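Local coordinates for ankyrin repeat-containing protein YAR1 (Saccharomyces cerevisiae, PDB 4BSZ), which is required for a normal rate of cell proliferation in yeast and binds unfolded protein, at residues A59-H64 against S103-L108; N92-T97 against N126-D131; A120-R125 against K150-E155; D131-A136 against E143-F148. One frame throughout, in Å; residues are numbered along the deposited sequence.

How the contacts relate
Contacts 1 and 2 join successive elements of the ankyrin stack at two separate levels, about 16 Å apart between centres: contact 1 at the turns that end helices 55-61 and 98-104, contact 2 at the loops before helices 98-104 and 132-138. Both are partly buried. Contacts 3 and 4 are buried and share helix 142-151, their centres about 8 Å apart. Chains of other proteins reach all four contacts. The chemistry follows the place: contact 1 is van der Waals packing without hydrogen bonds, contact 2 is mainly polar, contact 3 is aromatic, and contact 4 is a largely apolar helix pair. D131 belongs to both contact 2 and contact 4.

Contact 1 of 4, residues A59-H64 against S103-L108; sequences AAANGH and SLNGKL
K107 lays its aliphatic chain across the backbone of A60-G63, while N105 presents its CB and amide to the carbonyl of A61. The lysine starts with CG anti to its own carbonyl carbon and is bent at the next bond (chi2 -59°), which places CD 3.8 Å from G63 CA. Nearer its root, K107 CG lies 3.7 Å from A60 O. Farther out, K107 CE comes within 3.6 Å of A61 O, so one side chain touches successive carbonyl oxygens at the helix end by van der Waals contact alone. N105 approaches the same oxygen from its own turn, with N105 CB 3.6 Å from A61 O. Its ND2 stands 3.9 Å from A61 CB, but that nitrogen gives a hydrogen bond to W101 O in helix 98-104. Each segment holds the end of a helix and the tight turn after it, the first in ankyrin repeat ANK 1 and the second in ANK 2, and both turns carry a Schellman motif, with G63 and G106 at the positive-phi position. The absence of a side chain on G63 lets K107 pass close over its CA. The N62 side chain leaves its backbone away from 103-108, its ND2 bonded to R23 O and also to an acidic side chain of another protein's chain. On the flank of the turns, A61 packs on an apolar side chain of that chain and N105 on an aromatic one.

Contact 2 of 4, residues N92-T97 against N126-D131; sequences NKTGNT and NKFGHD
K127 reaches back over the loop 92-97, and its chain can be followed from root to tip along two carbonyls. K127 CB sits 3.5 Å from T94 O, the oxygen that also accepts a nearly straight bond from K127 N (3.1 Å, 168° at the hydrogen). K127 CG stays against that same T94 O. The chain then bends at chi2 and again at chi4, CE passes near K93 O, and NZ closes on that oxygen with a hydrogen bond of 2.8 Å. Backbone and ammonium of one residue thus grip two consecutive carbonyls of the neighbouring loop. Each loop is a type I beta turn, N92-G95 and N126-G129, opened by an Asx turn; stacked loops of this kind, ahead of the next pair of helices, are a hallmark of ankyrin repeats. The asparagine oxygens organise them: N126 OD1 accepts F128 N and H130 N from opposite faces of its carbonyl plane, and N92 OD1 treats T94 N and N96 N in the same way. N126 ND2 bridges the loops, bonding N96 OD1 at 3.0 Å in the plane of that carbonyl, on a lone pair. The two side chains run side by side with their amide planes 76° apart. N96 ND2 is used elsewhere, by an acidic side chain of another protein's chain. T94 CG2, anti to its backbone N, lies 3.5 Å from F128 CE2, the two side chains crossing at a slant.

Contact 3 of 4, residues A120-R125 against K150-E155; sequences ADPFIR and KKYDVE
P122 and Y152 meet tip to tip, and this is the close part of the contact. P122 CG stands over one face of the tyrosine ring, 3.9 Å from its centroid and 21° off the ring normal, a CH-pi contact. The nearest ring atom is Y152 CE2, 3.7 Å from P122 CG. Behind the ring, the opposite face is covered by K151 CG from the preceding residue, so the phenol is held between a proline and the aliphatic part of a lysine. The other side is looser. F123 turns its edge toward the face of Y152 in an offset edge-to-face pair, with ring centroids 6.0 Å apart and planes at 77°. F123 CZ touches both Y152 CB and V154 CG2 at 4.1 Å, the valine methyl lying at the ring edge near its plane. An alanine in place of Y152 would probably leave P122 CG and the edge of F123 without the aromatic face they pack on. D153, between Y152 and V154, is on the exposed side, its OD2 in a salt bridge with a basic side chain of another protein's chain. K151 NZ forms a salt bridge with D116 of its own chain. Among the helices, A120 and P122 pack on L99 of helix 98-104, Y152 on C115 of helix 108-117, and P122 on F148 of helix 142-151, so that the loop after helix 108-117 lies against helix 142-151 and the residues that follow it.

Contact 4 of 4, residues D131-A136 against E143-F148; sequences DAIFEA and EVETYF
An antiparallel helical hairpin, consistent with a further ankyrin-like pair following the annotated repeats, brings A132, I133 and A136 against F148 and E145. The axes of helices 132-136 and 143-148 approach to 8.9 Å with 147° between their directions. F148, its CG anti to its own carbonyl carbon, points toward helix 132-136. I133 CD1 lies 3.5 Å from F148 CB and close to CG as well. At the far end of the ring, F148 CZ meets A132 CB at 4.0 Å and F148 CE2 meets A136 CB at 4.2 Å. A136 CB also touches V144 CG1. An alanine at F148 would keep the contact of CB with I133 but is likely to leave the methyls of A132 and A136 facing a gap. The ring also packs on S103 and P122, which joins the hairpin to helix 98-104 and to the loop that follows helix 108-117. D131 is the N-cap of helix 132-138, its OD1 accepting from F134 N. E145 crosses I133 at about a right angle, and its OE1 comes to the edge of the F148 ring, in the ring plane, 3.5 Å from A136 CB.

Contact 1 of 4, residues A59-H64 against S103-L108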
loop_
_atom_site.group_PDB
_atom_site.type_symbol
_atom_site.label_atom_id
_atom_site.label_comp_id
_atom_site.label_asym_id
_atom_site.label_seq_id
_atom_site.Cartn_x
_atom_site.Cartn_y
_atom_site.Cartn_z
ATOM N N ALA B 59 23.732 20.345 39.284
ATOM C CA ALA B 59 24.885 20.491 38.407
ATOM C C ALA B 59 24.666 19.763 37.079
ATOM O O ALA B 59 25.129 20.217 36.027
ATOM C CB ALA B 59 26.152 19.987 39.098
ATOM N N ALA B 60 23.951 18.641 37.131
ATOM C CA ALA B 60 23.752 17.817 35.948
ATOM C C ALA B 60 22.788 18.472 34.965
ATOM O O ALA B 60 23.003 18.448 33.749
ATOM C CB ALA B 60 23.264 16.437 36.342
ATOM N N ALA B 61 21.727 19.058 35.503
ATOM C CA ALA B 61 20.710 19.705 34.696
ATOM C C ALA B 61 21.289 20.931 33.990
ATOM O O ALA B 61 20.829 21.326 32.916
ATOM C CB ALA B 61 19.549 20.092 35.573
ATOM N N ASN B 62 22.317 21.516 34.598
ATOM C CA ASN B 62 22.908 22.748 34.092
ATOM C C ASN B 62 24.210 22.578 33.305
ATOM O O ASN B 62 24.834 23.565 32.908
ATOM C CB ASN B 62 23.107 23.730 35.239
ATOM C CG ASN B 62 21.799 24.279 35.756
ATOM O OD1 ASN B 62 20.750 24.106 35.132
ATOM N ND2 ASN B 62 21.854 24.968 36.894
ATOM N N GLY B 63 24.618 21.329 33.097
ATOM C CA GLY B 63 25.734 21.015 32.222
ATOM C C GLY B 63 27.103 21.450 32.710
ATOM O O GLY B 63 28.035 21.556 31.912
ATOM N N HIS B 64 27.221 21.694 34.015
ATOM C CA HIS B 64 28.476 22.083 34.647
ATOM C C HIS B 64 29.357 20.872 34.907
ATOM O O HIS B 64 29.465 20.394 36.048
ATOM C CB HIS B 64 28.199 22.786 35.968
ATOM C CG HIS B 64 27.382 24.031 35.830
ATOM N ND1 HIS B 64 27.565 24.929 34.800
ATOM C CD2 HIS B 64 26.375 24.527 36.588
ATOM C CE1 HIS B 64 26.709 25.927 34.935
ATOM N NE2 HIS B 64 25.972 25.705 36.009
ATOM N N SER B 103 19.368 14.400 30.709
ATOM C CA SER B 103 18.877 13.943 29.409
ATOM C C SER B 103 17.802 14.872 28.874
ATOM O O SER B 103 17.788 15.186 27.695
ATOM C CB SER B 103 18.357 12.520 29.502
ATOM O OG SER B 103 19.319 11.707 30.145
ATOM N N LEU B 104 16.910 15.315 29.752
ATOM C CA LEU B 104 15.908 16.304 29.389
ATOM C C LEU B 104 16.566 17.576 28.838
ATOM O O LEU B 104 16.120 18.146 27.842
ATOM C CB LEU B 104 15.023 16.633 30.593
ATOM C CG LEU B 104 13.977 17.715 30.317
ATOM C CD1 LEU B 104 12.577 17.278 30.726
ATOM C CD2 LEU B 104 14.354 19.006 31.011
ATOM N N ASN B 105 17.644 18.010 29.476
ATOM C CA ASN B 105 18.310 19.233 29.055
ATOM C C ASN B 105 19.412 19.006 28.033
ATOM O O ASN B 105 20.126 19.936 27.666
ATOM C CB ASN B 105 18.834 20.001 30.268
ATOM C CG ASN B 105 17.712 20.552 31.127
ATOM O OD1 ASN B 105 17.060 21.533 30.760
ATOM N ND2 ASN B 105 17.474 19.920 32.269
ATOM N N GLY B 106 19.544 17.765 27.575
ATOM C CA GLY B 106 20.465 17.432 26.502
ATOM C C GLY B 106 21.925 17.728 26.772
ATOM O O GLY B 106 22.653 18.156 25.878
ATOM N N LYS B 107 22.356 17.494 28.006
ATOM C CA LYS B 107 23.736 17.728 28.399
ATOM C C LYS B 107 24.577 16.473 28.187
ATOM O O LYS B 107 24.714 15.652 29.101
ATOM C CB LYS B 107 23.784 18.152 29.861
ATOM C CG LYS B 107 22.889 19.327 30.170
ATOM C CD LYS B 107 23.263 20.551 29.343
ATOM C CE LYS B 107 22.464 21.776 29.785
ATOM N NZ LYS B 107 22.936 23.033 29.147
ATOM N N LEU B 108 25.148 16.339 26.989
ATOM C CA LEU B 108 25.881 15.131 26.602
ATOM C C LEU B 108 27.118 14.786 27.446
ATOM O O LEU B 108 27.315 13.626 27.807
ATOM C CB LEU B 108 26.266 15.198 25.123
ATOM C CG LEU B 108 26.815 13.912 24.494
ATOM C CD1 LEU B 108 25.927 12.733 24.858
ATOM C CD2 LEU B 108 26.924 14.064 22.982
#

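Contact 2 of 4, residues N92-T97 against N126-D131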
loop_
_atom_site.group_PDB
_atom_site.type_symbol
_atom_site.label_atom_id
_atom_site.label_comp_id
_atom_site.label_asym_id
_atom_site.label_seq_id
_atom_site.Cartn_x
_atom_site.Cartn_y
_atom_site.Cartn_z
ATOM N N ASN B 92 14.448 12.030 43.159
ATOM C CA ASN B 92 13.710 13.016 43.950
ATOM C C ASN B 92 12.262 12.574 44.170
ATOM O O ASN B 92 11.916 11.445 43.836
ATOM C CB ASN B 92 13.787 14.403 43.307
ATOM C CG ASN B 92 13.309 14.410 41.868
ATOM O OD1 ASN B 92 12.396 13.674 41.496
ATOM N ND2 ASN B 92 13.934 15.246 41.049
ATOM N N LYS B 93 11.422 13.446 44.727
ATOM C CA LYS B 93 10.034 13.074 45.029
ATOM C C LYS B 93 9.273 12.634 43.775
ATOM O O LYS B 93 8.319 11.853 43.848
ATOM C CB LYS B 93 9.275 14.215 45.723
ATOM C CG LYS B 93 9.711 14.515 47.156
ATOM C CD LYS B 93 8.540 15.063 47.984
ATOM C CE LYS B 93 8.990 16.003 49.113
ATOM N NZ LYS B 93 9.959 15.399 50.073
ATOM N N THR B 94 9.716 13.138 42.628
ATOM C CA THR B 94 9.069 12.864 41.354
ATOM C C THR B 94 9.673 11.603 40.714
ATOM O O THR B 94 9.202 11.121 39.678
ATOM C CB THR B 94 9.185 14.096 40.428
ATOM O OG1 THR B 94 8.836 15.272 41.170
ATOM C CG2 THR B 94 8.270 13.982 39.220
ATOM N N GLY B 95 10.709 11.065 41.355
ATOM C CA GLY B 95 11.316 9.811 40.940
ATOM C C GLY B 95 12.400 9.954 39.887
ATOM O O GLY B 95 12.750 8.986 39.210
ATOM N N ASN B 96 12.940 11.163 39.754
ATOM C CA ASN B 96 13.939 11.445 38.727
ATOM C C ASN B 96 15.380 11.382 39.240
ATOM O O ASN B 96 15.695 11.882 40.319
ATOM C CB ASN B 96 13.675 12.811 38.072
ATOM C CG ASN B 96 12.465 12.801 37.147
ATOM O OD1 ASN B 96 12.262 11.865 36.377
ATOM N ND2 ASN B 96 11.662 13.856 37.217
ATOM N N THR B 97 16.246 10.751 38.454
ATOM C CA THR B 97 17.669 10.745 38.739
ATOM C C THR B 97 18.270 12.008 38.157
ATOM O O THR B 97 17.614 12.707 37.380
ATOM C CB THR B 97 18.366 9.551 38.079
ATOM O OG1 THR B 97 18.178 9.616 36.659
ATOM C CG2 THR B 97 17.801 8.244 38.614
ATOM N N ASN B 126 10.570 6.851 36.455
ATOM C CA ASN B 126 9.983 7.816 37.402
ATOM C C ASN B 126 8.486 7.596 37.722
ATOM O O ASN B 126 7.872 6.634 37.247
ATOM C CB ASN B 126 10.237 9.256 36.933
ATOM C CG ASN B 126 9.558 9.578 35.606
ATOM O OD1 ASN B 126 8.503 9.040 35.286
ATOM N ND2 ASN B 126 10.166 10.469 34.833
ATOM N N LYS B 127 7.907 8.501 38.510
ATOM C CA LYS B 127 6.502 8.391 38.920
ATOM C C LYS B 127 5.531 8.357 37.734
ATOM O O LYS B 127 4.379 7.924 37.874
ATOM C CB LYS B 127 6.109 9.525 39.882
ATOM C CG LYS B 127 6.854 9.540 41.211
ATOM C CD LYS B 127 6.551 8.311 42.055
ATOM C CE LYS B 127 7.406 8.292 43.323
ATOM N NZ LYS B 127 7.083 9.415 44.247
ATOM N N PHE B 128 6.000 8.809 36.573
ATOM C CA PHE B 128 5.178 8.825 35.362
ATOM C C PHE B 128 5.503 7.655 34.435
ATOM O O PHE B 128 4.876 7.490 33.391
ATOM C CB PHE B 128 5.336 10.155 34.617
ATOM C CG PHE B 128 5.190 11.357 35.498
ATOM C CD1 PHE B 128 3.988 11.625 36.131
ATOM C CD2 PHE B 128 6.258 12.217 35.701
ATOM C CE1 PHE B 128 3.847 12.729 36.953
ATOM C CE2 PHE B 128 6.127 13.333 36.527
ATOM C CZ PHE B 128 4.917 13.585 37.155
ATOM N N GLY B 129 6.493 6.856 34.818
ATOM C CA GLY B 129 6.831 5.644 34.091
ATOM C C GLY B 129 7.940 5.798 33.077
ATOM O O GLY B 129 8.206 4.880 32.315
ATOM N N HIS B 130 8.594 6.956 33.069
ATOM C CA HIS B 130 9.615 7.257 32.067
ATOM C C HIS B 130 11.046 7.101 32.581
ATOM O O HIS B 130 11.350 7.456 33.727
ATOM C CB HIS B 130 9.415 8.676 31.529
ATOM C CG HIS B 130 8.059 8.913 30.931
ATOM N ND1 HIS B 130 7.479 8.041 30.029
ATOM C CD2 HIS B 130 7.183 9.931 31.086
ATOM C CE1 HIS B 130 6.300 8.513 29.665
ATOM N NE2 HIS B 130 6.095 9.658 30.286
ATOM N N ASP B 131 11.918 6.560 31.732
ATOM C CA ASP B 131 13.352 6.491 32.039
ATOM C C ASP B 131 14.141 7.539 31.262
ATOM O O ASP B 131 13.589 8.241 30.421
ATOM C CB ASP B 131 13.916 5.094 31.775
ATOM C CG ASP B 131 13.514 4.540 30.423
ATOM O OD1 ASP B 131 13.219 5.328 29.497
ATOM O OD2 ASP B 131 13.497 3.300 30.286
#

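Contact 3 of 4, residues A120-R125 against K150-E155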
loop_
_atom_site.group_PDB
_atom_site.type_symbol
_atom_site.label_atom_id
_atom_site.label_comp_id
_atom_site.label_asym_id
_atom_site.label_seq_id
_atom_site.Cartn_x
_atom_site.Cartn_y
_atom_site.Cartn_z
ATOM N N ALA B 120 25.777 5.007 35.793
ATOM C CA ALA B 120 24.411 5.391 36.116
ATOM C C ALA B 120 23.427 4.515 35.351
ATOM O O ALA B 120 23.693 4.104 34.215
ATOM C CB ALA B 120 24.179 6.857 35.784
ATOM N N ASP B 121 22.292 4.233 35.987
ATOM C CA ASP B 121 21.234 3.447 35.373
ATOM C C ASP B 121 20.287 4.382 34.617
ATOM O O ASP B 121 19.644 5.238 35.225
ATOM C CB ASP B 121 20.483 2.646 36.450
ATOM C CG ASP B 121 19.571 1.572 35.865
ATOM O OD1 ASP B 121 19.835 1.092 34.742
ATOM O OD2 ASP B 121 18.586 1.197 36.538
ATOM N N PRO B 122 20.212 4.231 33.283
ATOM C CA PRO B 122 19.301 5.033 32.460
ATOM C C PRO B 122 17.946 4.347 32.307
ATOM O O PRO B 122 17.111 4.791 31.513
ATOM C CB PRO B 122 20.020 5.074 31.115
ATOM C CG PRO B 122 20.679 3.724 31.030
ATOM C CD PRO B 122 21.029 3.322 32.456
ATOM N N PHE B 123 17.737 3.270 33.062
ATOM C CA PHE B 123 16.492 2.516 32.986
ATOM C C PHE B 123 15.586 2.757 34.183
ATOM O O PHE B 123 14.465 2.246 34.216
ATOM C CB PHE B 123 16.771 1.028 32.824
ATOM C CG PHE B 123 17.430 0.686 31.525
ATOM C CD1 PHE B 123 16.731 0.791 30.334
ATOM C CD2 PHE B 123 18.752 0.275 31.485
ATOM C CE1 PHE B 123 17.333 0.488 29.128
ATOM C CE2 PHE B 123 19.363 -0.032 30.282
ATOM C CZ PHE B 123 18.652 0.076 29.101
ATOM N N ILE B 124 16.066 3.534 35.156
ATOM C CA ILE B 124 15.249 3.898 36.304
ATOM C C ILE B 124 14.019 4.617 35.784
ATOM O O ILE B 124 14.130 5.534 34.969
ATOM C CB ILE B 124 15.976 4.850 37.275
ATOM C CG1 ILE B 124 17.335 4.282 37.705
ATOM C CG2 ILE B 124 15.098 5.141 38.480
ATOM C CD1 ILE B 124 17.252 3.210 38.748
ATOM N N ARG B 125 12.851 4.185 36.245
ATOM C CA ARG B 125 11.591 4.754 35.797
ATOM C C ARG B 125 10.998 5.656 36.856
ATOM O O ARG B 125 10.923 5.275 38.021
ATOM C CB ARG B 125 10.617 3.634 35.475
ATOM C CG ARG B 125 11.123 2.733 34.395
ATOM C CD ARG B 125 10.099 2.612 33.307
ATOM N NE ARG B 125 9.237 1.457 33.518
ATOM C CZ ARG B 125 9.285 0.358 32.774
ATOM N NH1 ARG B 125 10.148 0.283 31.765
ATOM N NH2 ARG B 125 8.466 -0.656 33.029
ATOM N N LYS B 150 23.558 3.222 21.463
ATOM C CA LYS B 150 24.844 2.564 21.197
ATOM C C LYS B 150 25.351 1.871 22.443
ATOM O O LYS B 150 25.723 0.704 22.417
ATOM C CB LYS B 150 25.898 3.585 20.763
ATOM C CG LYS B 150 25.846 3.965 19.298
ATOM C CD LYS B 150 26.590 5.261 19.035
ATOM C CE LYS B 150 26.635 5.570 17.547
ATOM N NZ LYS B 150 27.430 6.797 17.258
ATOM N N LYS B 151 25.372 2.623 23.533
ATOM C CA LYS B 151 25.899 2.161 24.802
ATOM C C LYS B 151 25.143 0.958 25.350
ATOM O O LYS B 151 25.748 -0.010 25.800
ATOM C CB LYS B 151 25.841 3.298 25.819
ATOM C CG LYS B 151 26.669 3.062 27.058
ATOM C CD LYS B 151 28.135 2.975 26.707
ATOM C CE LYS B 151 28.938 2.805 27.966
ATOM N NZ LYS B 151 28.427 3.780 28.965
ATOM N N TYR B 152 23.819 1.017 25.324
ATOM C CA TYR B 152 23.029 -0.034 25.947
ATOM C C TYR B 152 22.211 -0.849 24.951
ATOM O O TYR B 152 21.925 -0.413 23.829
ATOM C CB TYR B 152 22.141 0.547 27.040
ATOM C CG TYR B 152 22.917 1.329 28.086
ATOM C CD1 TYR B 152 23.564 0.681 29.133
ATOM C CD2 TYR B 152 23.008 2.722 28.022
ATOM C CE1 TYR B 152 24.269 1.390 30.082
ATOM C CE2 TYR B 152 23.715 3.443 28.980
ATOM C CZ TYR B 152 24.343 2.770 30.001
ATOM O OH TYR B 152 25.049 3.482 30.950
ATOM N N ASP B 153 21.860 -2.060 25.358
ATOM C CA ASP B 153 21.011 -2.889 24.534
ATOM C C ASP B 153 19.571 -2.484 24.824
ATOM O O ASP B 153 18.938 -2.995 25.745
ATOM C CB ASP B 153 21.247 -4.365 24.822
ATOM C CG ASP B 153 20.509 -5.259 23.862
ATOM O OD1 ASP B 153 20.380 -4.882 22.675
ATOM O OD2 ASP B 153 20.045 -6.331 24.296
ATOM N N VAL B 154 19.073 -1.540 24.034
ATOM C CA VAL B 154 17.745 -0.978 24.222
ATOM C C VAL B 154 16.769 -1.520 23.192
ATOM O O VAL B 154 17.001 -1.386 21.981
ATOM C CB VAL B 154 17.770 0.549 24.074
ATOM C CG1 VAL B 154 16.367 1.091 24.073
ATOM C CG2 VAL B 154 18.577 1.175 25.183
ATOM N N GLU B 155 15.684 -2.124 23.691
ATOM C CA GLU B 155 14.610 -2.705 22.876
ATOM C C GLU B 155 13.262 -2.292 23.459
ATOM O O GLU B 155 13.182 -1.924 24.632
ATOM C CB GLU B 155 14.693 -4.236 22.872
ATOM C CG GLU B 155 16.029 -4.800 22.444
ATOM C CD GLU B 155 15.969 -6.286 22.134
ATOM O OE1 GLU B 155 14.852 -6.845 22.048
ATOM O OE2 GLU B 155 17.049 -6.895 21.971
#

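Contact 4 of 4, residues D131-A136 against E143-F148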
loop_
_atom_site.group_PDB
_atom_site.type_symbol
_atom_site.label_atom_id
_atom_site.label_comp_id
_atom_site.label_asym_id
_atom_site.label_seq_id
_atom_site.Cartn_x
_atom_site.Cartn_y
_atom_site.Cartn_z
ATOM N N ASP B 131 11.918 6.560 31.732
ATOM C CA ASP B 131 13.352 6.491 32.039
ATOM C C ASP B 131 14.141 7.539 31.262
ATOM O O ASP B 131 13.589 8.241 30.421
ATOM C CB ASP B 131 13.916 5.094 31.775
ATOM C CG ASP B 131 13.514 4.540 30.423
ATOM O OD1 ASP B 131 13.219 5.328 29.497
ATOM O OD2 ASP B 131 13.497 3.300 30.286
ATOM N N ALA B 132 15.431 7.649 31.547
ATOM C CA ALA B 132 16.261 8.629 30.857
ATOM C C ALA B 132 16.199 8.476 29.325
ATOM O O ALA B 132 16.168 9.475 28.601
ATOM C CB ALA B 132 17.687 8.566 31.357
ATOM N N ILE B 133 16.165 7.233 28.847
ATOM C CA ILE B 133 16.036 6.949 27.417
ATOM C C ILE B 133 14.836 7.655 26.784
ATOM O O ILE B 133 14.950 8.277 25.732
ATOM C CB ILE B 133 15.875 5.445 27.135
ATOM C CG1 ILE B 133 16.878 4.612 27.945
ATOM C CG2 ILE B 133 16.018 5.179 25.651
ATOM C CD1 ILE B 133 18.262 4.581 27.367
ATOM N N PHE B 134 13.679 7.543 27.425
ATOM C CA PHE B 134 12.484 8.230 26.963
ATOM C C PHE B 134 12.684 9.742 27.003
ATOM O O PHE B 134 12.427 10.423 26.014
ATOM C CB PHE B 134 11.284 7.839 27.823
ATOM C CG PHE B 134 10.020 8.577 27.474
ATOM C CD1 PHE B 134 9.719 9.804 28.072
ATOM C CD2 PHE B 134 9.123 8.043 26.552
ATOM C CE1 PHE B 134 8.550 10.493 27.752
ATOM C CE2 PHE B 134 7.959 8.719 26.227
ATOM C CZ PHE B 134 7.670 9.951 26.833
ATOM N N GLU B 135 13.136 10.254 28.154
ATOM C CA GLU B 135 13.209 11.697 28.391
ATOM C C GLU B 135 14.054 12.392 27.333
ATOM O O GLU B 135 13.674 13.450 26.824
ATOM C CB GLU B 135 13.740 12.026 29.797
ATOM C CG GLU B 135 12.771 11.722 30.956
ATOM C CD GLU B 135 11.523 12.618 30.990
ATOM O OE1 GLU B 135 11.442 13.598 30.212
ATOM O OE2 GLU B 135 10.615 12.336 31.808
ATOM N N ALA B 136 15.192 11.789 27.001
ATOM C CA ALA B 136 16.069 12.332 25.974
ATOM C C ALA B 136 15.305 12.509 24.667
ATOM O O ALA B 136 15.301 13.592 24.081
ATOM C CB ALA B 136 17.266 11.431 25.767
ATOM N N GLU B 143 21.305 13.760 20.253
ATOM C CA GLU B 143 22.691 13.388 20.550
ATOM C C GLU B 143 22.780 12.473 21.769
ATOM O O GLU B 143 23.467 11.453 21.741
ATOM C CB GLU B 143 23.550 14.625 20.763
ATOM C CG GLU B 143 23.868 15.368 19.492
ATOM C CD GLU B 143 25.105 16.219 19.632
ATOM O OE1 GLU B 143 25.330 16.766 20.735
ATOM O OE2 GLU B 143 25.860 16.327 18.645
ATOM N N VAL B 144 22.076 12.846 22.835
ATOM C CA VAL B 144 21.996 12.028 24.035
ATOM C C VAL B 144 21.297 10.693 23.763
ATOM O O VAL B 144 21.690 9.642 24.287
ATOM C CB VAL B 144 21.257 12.769 25.150
ATOM C CG1 VAL B 144 21.182 11.914 26.412
ATOM C CG2 VAL B 144 21.954 14.081 25.438
ATOM N N GLU B 145 20.267 10.733 22.927
ATOM C CA GLU B 145 19.499 9.536 22.640
ATOM C C GLU B 145 20.301 8.536 21.822
ATOM O O GLU B 145 20.234 7.328 22.055
ATOM C CB GLU B 145 18.180 9.890 21.941
ATOM C CG GLU B 145 17.285 8.695 21.635
ATOM C CD GLU B 145 16.756 7.983 22.883
ATOM O OE1 GLU B 145 17.070 8.388 24.022
ATOM O OE2 GLU B 145 16.009 7.001 22.717
ATOM N N THR B 146 21.077 9.041 20.874
ATOM C CA THR B 146 21.857 8.157 20.027
ATOM C C THR B 146 22.960 7.507 20.851
ATOM O O THR B 146 23.315 6.347 20.625
ATOM C CB THR B 146 22.413 8.886 18.807
ATOM O OG1 THR B 146 21.324 9.441 18.058
ATOM C CG2 THR B 146 23.174 7.926 17.916
ATOM N N TYR B 147 23.474 8.245 21.833
ATOM C CA TYR B 147 24.489 7.709 22.740
ATOM C C TYR B 147 23.939 6.531 23.538
ATOM O O TYR B 147 24.613 5.511 23.700
ATOM C CB TYR B 147 24.997 8.792 23.697
ATOM C CG TYR B 147 25.706 8.224 24.905
ATOM C CD1 TYR B 147 27.017 7.776 24.821
ATOM C CD2 TYR B 147 25.059 8.124 26.127
ATOM C CE1 TYR B 147 27.661 7.247 25.917
ATOM C CE2 TYR B 147 25.692 7.594 27.229
ATOM C CZ TYR B 147 26.994 7.159 27.123
ATOM O OH TYR B 147 27.628 6.634 28.237
ATOM N N PHE B 148 22.719 6.690 24.048
ATOM C CA PHE B 148 22.062 5.639 24.811
ATOM C C PHE B 148 21.904 4.370 23.973
ATOM O O PHE B 148 22.198 3.269 24.431
ATOM C CB PHE B 148 20.690 6.110 25.310
ATOM C CG PHE B 148 20.739 7.004 26.531
ATOM C CD1 PHE B 148 21.743 6.875 27.476
ATOM C CD2 PHE B 148 19.758 7.965 26.737
ATOM C CE1 PHE B 148 21.774 7.702 28.595
ATOM C CE2 PHE B 148 19.786 8.794 27.853
ATOM C CZ PHE B 148 20.791 8.663 28.778
#